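Local atomic coordinates of EAL/GGDEF domain protein (Methylococcus capsulatus, PDB entry 3ICL), a protein that belongs to the GGDEF domain family, built on a central mixed beta-sheet packed with alpha-helices. Residues H24-V38 against D80-N94. The protein carries 1 engineered substitution. Numbering follows the deposited sequence.
Sequences HERDGNPVVLLFLDV and DKFTILLNGAKDTLN. Engineered in segment 80-94: Lys-81 (natural residue Glu). With SO4 (sulfate ion), chain C.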
loop_
_atom_site.group_PDB
_atom_site.type_symbol
_atom_site.label_atom_id
_atom_site.label_comp_id
_atom_site.label_asym_id
_atom_site.label_seq_id
_atom_site.Cartn_x
_atom_site.Cartn_y
_atom_site.Cartn_z
ATOM N N HIS A 24 17.570 -0.170 -8.862
ATOM C CA HIS A 24 17.847 -1.114 -7.787
ATOM C C HIS A 24 17.499 -2.560 -8.078
ATOM O O HIS A 24 16.323 -2.927 -8.128
ATOM C CB HIS A 24 17.116 -0.671 -6.522
ATOM C CG HIS A 24 17.332 0.768 -6.180
ATOM N ND1 HIS A 24 18.583 1.294 -5.942
ATOM C CD2 HIS A 24 16.460 1.796 -6.057
ATOM C CE1 HIS A 24 18.473 2.585 -5.685
ATOM N NE2 HIS A 24 17.195 2.914 -5.749
ATOM N N GLU A 25 18.530 -3.379 -8.269
ATOM C CA GLU A 25 18.350 -4.804 -8.522
ATOM C C GLU A 25 19.318 -5.630 -7.675
ATOM O O GLU A 25 19.568 -6.803 -7.959
ATOM C CB GLU A 25 18.541 -5.129 -10.007
ATOM C CG GLU A 25 17.399 -4.668 -10.920
ATOM C CD GLU A 25 16.025 -5.162 -10.472
ATOM O OE1 GLU A 25 15.908 -6.321 -10.024
ATOM O OE2 GLU A 25 15.052 -4.389 -10.583
ATOM N N ARG A 26 19.870 -5.001 -6.641
ATOM C CA ARG A 26 20.784 -5.668 -5.714
ATOM C C ARG A 26 19.931 -6.272 -4.603
ATOM O O ARG A 26 18.943 -5.671 -4.178
ATOM C CB ARG A 26 21.750 -4.666 -5.085
ATOM C CG ARG A 26 22.965 -4.298 -5.911
ATOM C CD ARG A 26 23.675 -3.138 -5.234
ATOM N NE ARG A 26 23.559 -3.242 -3.781
ATOM C CZ ARG A 26 23.846 -2.266 -2.925
ATOM N NH1 ARG A 26 24.278 -1.094 -3.368
ATOM N NH2 ARG A 26 23.686 -2.459 -1.623
ATOM N N ASP A 27 20.319 -7.448 -4.123
ATOM C CA ASP A 27 19.572 -8.114 -3.068
ATOM C C ASP A 27 19.611 -7.325 -1.760
ATOM O O ASP A 27 18.750 -7.497 -0.897
ATOM C CB ASP A 27 20.129 -9.518 -2.836
ATOM C CG ASP A 27 19.247 -10.346 -1.932
ATOM O OD1 ASP A 27 18.103 -10.648 -2.339
ATOM O OD2 ASP A 27 19.690 -10.692 -0.816
ATOM N N GLY A 28 20.604 -6.451 -1.626
ATOM C CA GLY A 28 20.736 -5.658 -0.415
ATOM C C GLY A 28 19.947 -4.360 -0.394
ATOM O O GLY A 28 19.791 -3.747 0.663
ATOM N N ASN A 29 19.456 -3.935 -1.555
ATOM C CA ASN A 29 18.678 -2.703 -1.661
ATOM C C ASN A 29 17.703 -2.881 -2.817
ATOM O O ASN A 29 17.664 -2.075 -3.744
ATOM C CB ASN A 29 19.609 -1.513 -1.931
ATOM C CG ASN A 29 18.895 -0.175 -1.799
ATOM O OD1 ASN A 29 17.927 -0.054 -1.049
ATOM N ND2 ASN A 29 19.381 0.838 -2.508
ATOM N N PRO A 30 16.884 -3.942 -2.762
ATOM C CA PRO A 30 15.912 -4.248 -3.805
ATOM C C PRO A 30 14.693 -3.346 -3.838
ATOM O O PRO A 30 14.433 -2.569 -2.921
ATOM C CB PRO A 30 15.524 -5.682 -3.480
ATOM C CG PRO A 30 15.425 -5.615 -1.988
ATOM C CD PRO A 30 16.700 -4.850 -1.612
ATOM N N VAL A 31 13.946 -3.462 -4.924
ATOM C CA VAL A 31 12.717 -2.717 -5.067
ATOM C C VAL A 31 11.696 -3.620 -4.402
ATOM O O VAL A 31 11.727 -4.842 -4.585
ATOM C CB VAL A 31 12.324 -2.530 -6.547
ATOM C CG1 VAL A 31 10.900 -2.027 -6.642
ATOM C CG2 VAL A 31 13.276 -1.563 -7.214
ATOM N N VAL A 32 10.819 -3.033 -3.603
ATOM C CA VAL A 32 9.785 -3.806 -2.940
ATOM C C VAL A 32 8.455 -3.114 -3.171
ATOM O O VAL A 32 8.355 -1.887 -3.096
ATOM C CB VAL A 32 10.037 -3.936 -1.429
ATOM C CG1 VAL A 32 8.903 -4.737 -0.783
ATOM C CG2 VAL A 32 11.374 -4.618 -1.187
ATOM N N LEU A 33 7.437 -3.914 -3.454
ATOM C CA LEU A 33 6.108 -3.399 -3.720
ATOM C C LEU A 33 5.119 -3.908 -2.680
ATOM O O LEU A 33 5.053 -5.108 -2.405
ATOM C CB LEU A 33 5.670 -3.858 -5.108
ATOM C CG LEU A 33 4.794 -2.966 -5.981
ATOM C CD1 LEU A 33 5.436 -1.596 -6.174
ATOM C CD2 LEU A 33 4.620 -3.663 -7.318
ATOM N N LEU A 34 4.376 -2.986 -2.080
ATOM C CA LEU A 34 3.353 -3.344 -1.108
ATOM C C LEU A 34 2.023 -2.984 -1.754
ATOM O O LEU A 34 1.894 -1.928 -2.368
ATOM C CB LEU A 34 3.527 -2.563 0.203
ATOM C CG LEU A 34 4.486 -3.132 1.262
ATOM C CD1 LEU A 34 5.857 -3.365 0.662
ATOM C CD2 LEU A 34 4.566 -2.175 2.440
ATOM N N PHE A 35 1.048 -3.876 -1.640
ATOM C CA PHE A 35 -0.277 -3.648 -2.199
ATOM C C PHE A 35 -1.192 -3.682 -0.979
ATOM O O PHE A 35 -1.399 -4.734 -0.379
ATOM C CB PHE A 35 -0.639 -4.772 -3.181
ATOM C CG PHE A 35 -1.404 -4.305 -4.396
ATOM C CD1 PHE A 35 -2.615 -3.626 -4.263
ATOM C CD2 PHE A 35 -0.926 -4.576 -5.679
ATOM C CE1 PHE A 35 -3.343 -3.225 -5.391
ATOM C CE2 PHE A 35 -1.647 -4.180 -6.816
ATOM C CZ PHE A 35 -2.855 -3.505 -6.671
ATOM N N LEU A 36 -1.725 -2.524 -0.610
ATOM C CA LEU A 36 -2.572 -2.412 0.569
ATOM C C LEU A 36 -4.053 -2.334 0.244
ATOM O O LEU A 36 -4.467 -1.665 -0.702
ATOM C CB LEU A 36 -2.139 -1.187 1.374
ATOM C CG LEU A 36 -2.810 -0.876 2.711
ATOM C CD1 LEU A 36 -1.849 -0.039 3.547
ATOM C CD2 LEU A 36 -4.118 -0.142 2.491
ATOM N N ASP A 37 -4.848 -3.019 1.055
ATOM C CA ASP A 37 -6.289 -3.052 0.865
ATOM C C ASP A 37 -6.972 -2.566 2.131
ATOM O O ASP A 37 -6.635 -3.010 3.232
ATOM C CB ASP A 37 -6.731 -4.492 0.592
ATOM C CG ASP A 37 -8.182 -4.602 0.189
ATOM O OD1 ASP A 37 -8.956 -3.641 0.400
ATOM O OD2 ASP A 37 -8.555 -5.671 -0.336
ATOM N N VAL A 38 -7.903 -1.631 1.982
ATOM C CA VAL A 38 -8.663 -1.167 3.134
ATOM C C VAL A 38 -9.833 -2.133 3.081
ATOM O O VAL A 38 -10.820 -1.910 2.376
ATOM C CB VAL A 38 -9.140 0.285 2.976
ATOM C CG1 VAL A 38 -9.956 0.699 4.191
ATOM C CG2 VAL A 38 -7.936 1.206 2.832
ATOM N N ASP A 80 -10.292 1.495 -3.352
ATOM C CA ASP A 80 -9.814 1.432 -1.978
ATOM C C ASP A 80 -8.523 0.651 -1.719
ATOM O O ASP A 80 -8.311 0.154 -0.615
ATOM C CB ASP A 80 -10.931 0.901 -1.070
ATOM C CG ASP A 80 -11.373 -0.497 -1.439
ATOM O OD1 ASP A 80 -10.849 -1.053 -2.427
ATOM O OD2 ASP A 80 -12.251 -1.044 -0.739
ATOM N N LYS A 81 -7.663 0.545 -2.729
ATOM C CA LYS A 81 -6.380 -0.133 -2.568
ATOM C C LYS A 81 -5.284 0.892 -2.838
ATOM O O LYS A 81 -5.530 1.931 -3.449
ATOM C CB LYS A 81 -6.233 -1.302 -3.542
ATOM C CG LYS A 81 -6.676 -2.655 -3.002
ATOM C CD LYS A 81 -8.187 -2.784 -2.924
ATOM C CE LYS A 81 -8.810 -2.827 -4.309
ATOM N NZ LYS A 81 -10.283 -2.987 -4.230
ATOM N N PHE A 82 -4.081 0.602 -2.364
ATOM C CA PHE A 82 -2.944 1.495 -2.559
ATOM C C PHE A 82 -1.717 0.680 -2.961
ATOM O O PHE A 82 -1.448 -0.375 -2.380
ATOM C CB PHE A 82 -2.634 2.254 -1.262
ATOM C CG PHE A 82 -3.707 3.219 -0.842
ATOM C CD1 PHE A 82 -3.717 4.524 -1.321
ATOM C CD2 PHE A 82 -4.713 2.822 0.034
ATOM C CE1 PHE A 82 -4.713 5.420 -0.936
ATOM C CE2 PHE A 82 -5.713 3.714 0.425
ATOM C CZ PHE A 82 -5.711 5.012 -0.063
ATOM N N THR A 83 -0.993 1.150 -3.970
ATOM C CA THR A 83 0.227 0.470 -4.388
ATOM C C THR A 83 1.359 1.299 -3.811
ATOM O O THR A 83 1.452 2.502 -4.049
ATOM C CB THR A 83 0.380 0.395 -5.913
ATOM O OG1 THR A 83 0.178 1.692 -6.476
ATOM C CG2 THR A 83 -0.623 -0.606 -6.498
ATOM N N ILE A 84 2.210 0.641 -3.044
ATOM C CA ILE A 84 3.317 1.301 -2.379
ATOM C C ILE A 84 4.664 0.821 -2.907
ATOM O O ILE A 84 4.995 -0.359 -2.825
ATOM C CB ILE A 84 3.206 1.036 -0.864
ATOM C CG1 ILE A 84 1.883 1.624 -0.366
ATOM C CG2 ILE A 84 4.411 1.599 -0.129
ATOM C CD1 ILE A 84 1.330 0.955 0.875
ATOM N N LEU A 85 5.436 1.750 -3.449
ATOM C CA LEU A 85 6.752 1.444 -3.991
ATOM C C LEU A 85 7.860 1.832 -3.026
ATOM O O LEU A 85 7.977 2.993 -2.641
ATOM C CB LEU A 85 6.957 2.186 -5.318
ATOM C CG LEU A 85 8.383 2.354 -5.852
ATOM C CD1 LEU A 85 9.062 0.999 -6.046
ATOM C CD2 LEU A 85 8.324 3.118 -7.172
ATOM N N LEU A 86 8.662 0.849 -2.626
ATOM C CA LEU A 86 9.792 1.107 -1.747
ATOM C C LEU A 86 10.997 1.184 -2.683
ATOM O O LEU A 86 11.476 0.177 -3.200
ATOM C CB LEU A 86 9.951 -0.018 -0.719
ATOM C CG LEU A 86 8.719 -0.243 0.167
ATOM C CD1 LEU A 86 9.070 -1.238 1.253
ATOM C CD2 LEU A 86 8.250 1.069 0.793
ATOM N N ASN A 87 11.464 2.406 -2.901
ATOM C CA ASN A 87 12.567 2.690 -3.815
ATOM C C ASN A 87 13.930 2.354 -3.210
ATOM O O ASN A 87 14.707 3.250 -2.873
ATOM C CB ASN A 87 12.479 4.170 -4.202
ATOM C CG ASN A 87 13.391 4.537 -5.348
ATOM O OD1 ASN A 87 13.831 3.678 -6.112
ATOM N ND2 ASN A 87 13.665 5.829 -5.488
ATOM N N GLY A 88 14.216 1.057 -3.100
ATOM C CA GLY A 88 15.458 0.609 -2.494
ATOM C C GLY A 88 15.116 0.375 -1.035
ATOM O O GLY A 88 15.127 1.306 -0.233
ATOM N N ALA A 89 14.813 -0.872 -0.688
ATOM C CA ALA A 89 14.392 -1.217 0.667
ATOM C C ALA A 89 15.458 -1.715 1.634
ATOM O O ALA A 89 15.153 -2.473 2.553
ATOM C CB ALA A 89 13.259 -2.234 0.594
ATOM N N LYS A 90 16.700 -1.290 1.447
ATOM C CA LYS A 90 17.760 -1.722 2.346
ATOM C C LYS A 90 17.389 -1.416 3.795
ATOM O O LYS A 90 16.848 -0.350 4.105
ATOM C CB LYS A 90 19.079 -1.032 1.997
ATOM C CG LYS A 90 20.246 -1.467 2.882
ATOM C CD LYS A 90 21.574 -0.912 2.378
ATOM C CE LYS A 90 22.752 -1.547 3.115
ATOM N NZ LYS A 90 24.070 -1.146 2.542
ATOM N N ASP A 91 17.666 -2.374 4.674
ATOM C CA ASP A 91 17.397 -2.234 6.099
ATOM C C ASP A 91 15.923 -2.221 6.496
ATOM O O ASP A 91 15.587 -1.824 7.610
ATOM C CB ASP A 91 18.089 -0.978 6.639
ATOM C CG ASP A 91 19.582 -0.974 6.367
ATOM O OD1 ASP A 91 20.252 -1.974 6.701
ATOM O OD2 ASP A 91 20.087 0.030 5.822
ATOM N N THR A 92 15.042 -2.652 5.597
ATOM C CA THR A 92 13.617 -2.696 5.924
ATOM C C THR A 92 13.163 -4.149 5.966
ATOM O O THR A 92 11.970 -4.429 6.079
ATOM C CB THR A 92 12.741 -1.964 4.876
ATOM O OG1 THR A 92 12.839 -2.639 3.612
ATOM C CG2 THR A 92 13.186 -0.511 4.719
ATOM N N LEU A 93 14.122 -5.066 5.878
ATOM C CA LEU A 93 13.828 -6.494 5.875
ATOM C C LEU A 93 12.832 -6.774 4.748
ATOM O O LEU A 93 11.757 -7.342 4.962
ATOM C CB LEU A 93 13.260 -6.927 7.238
ATOM C CG LEU A 93 14.249 -6.798 8.413
ATOM C CD1 LEU A 93 13.567 -7.161 9.718
ATOM C CD2 LEU A 93 15.445 -7.717 8.185
ATOM N N ASN A 94 13.206 -6.349 3.546
ATOM C CA ASN A 94 12.389 -6.534 2.350
ATOM C C ASN A 94 11.002 -5.926 2.498
ATOM O O ASN A 94 10.002 -6.522 2.079
ATOM C CB ASN A 94 12.270 -8.025 2.028
ATOM C CG ASN A 94 13.620 -8.684 1.858
ATOM O OD1 ASN A 94 14.006 -9.555 2.640
ATOM N ND2 ASN A 94 14.353 -8.260 0.838
HETATM S S SO4 C . -11.730 -5.850 -2.860
HETATM O O1 SO4 C . -10.721 -5.688 -3.923
HETATM O O2 SO4 C . -12.695 -4.734 -2.931
HETATM O O3 SO4 C . -12.439 -7.132 -3.048
HETATM O O4 SO4 C . -11.068 -5.838 -1.539
HETATM O O HOH W 1 15.712 -9.792 -0.876
#
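Strands 32-38 and 81-86 are antiparallel neighbours in the mixed sheet of the GGDEF domain. Val-32, Leu-34 and Leu-36 form hydrogen-bonded pairs with Leu-86, Ile-84 and Phe-82; Leu-34 N reaches Ile-84 O at 2.8 Å, nearly straight (172°), and the bond from Val-32 N to Leu-86 O is weak. On the sheet face carrying these six side chains, CD1 of Leu-34 meets CD1 of Leu-86 at 3.9 Å, while Leu-36 lies alongside Phe-82 and brings CD2 to the ring's edge. On the other face, Thr-83 CG2 sits over the Phe-35 ring, 3.8 Å from its centroid, a CH-pi contact. A chi1 of 50° sets Thr-83 OG1 between backbone N and carbonyl carbon and turns CG2 to the ring; OG1 is hydrogen-bonded to Arg-10 and Ala-75 O. Lys-81, engineered in place of Glu, passes CB by that ring's edge; its NZ forms a salt bridge with Asp-80 OD1 (2.7 Å) and a hydrogen bond to sulfate O1 (2.8 Å). Tyr-147 and Lys-150 also bind this anion. Beyond the strands, Ala-89 N donates to Pro-30 O at 2.8 Å. Helices 10-23 and 135-152 pack on the Phe-35 face; the pairing joins the central strand to the hairpin carrying the GGDEF signature.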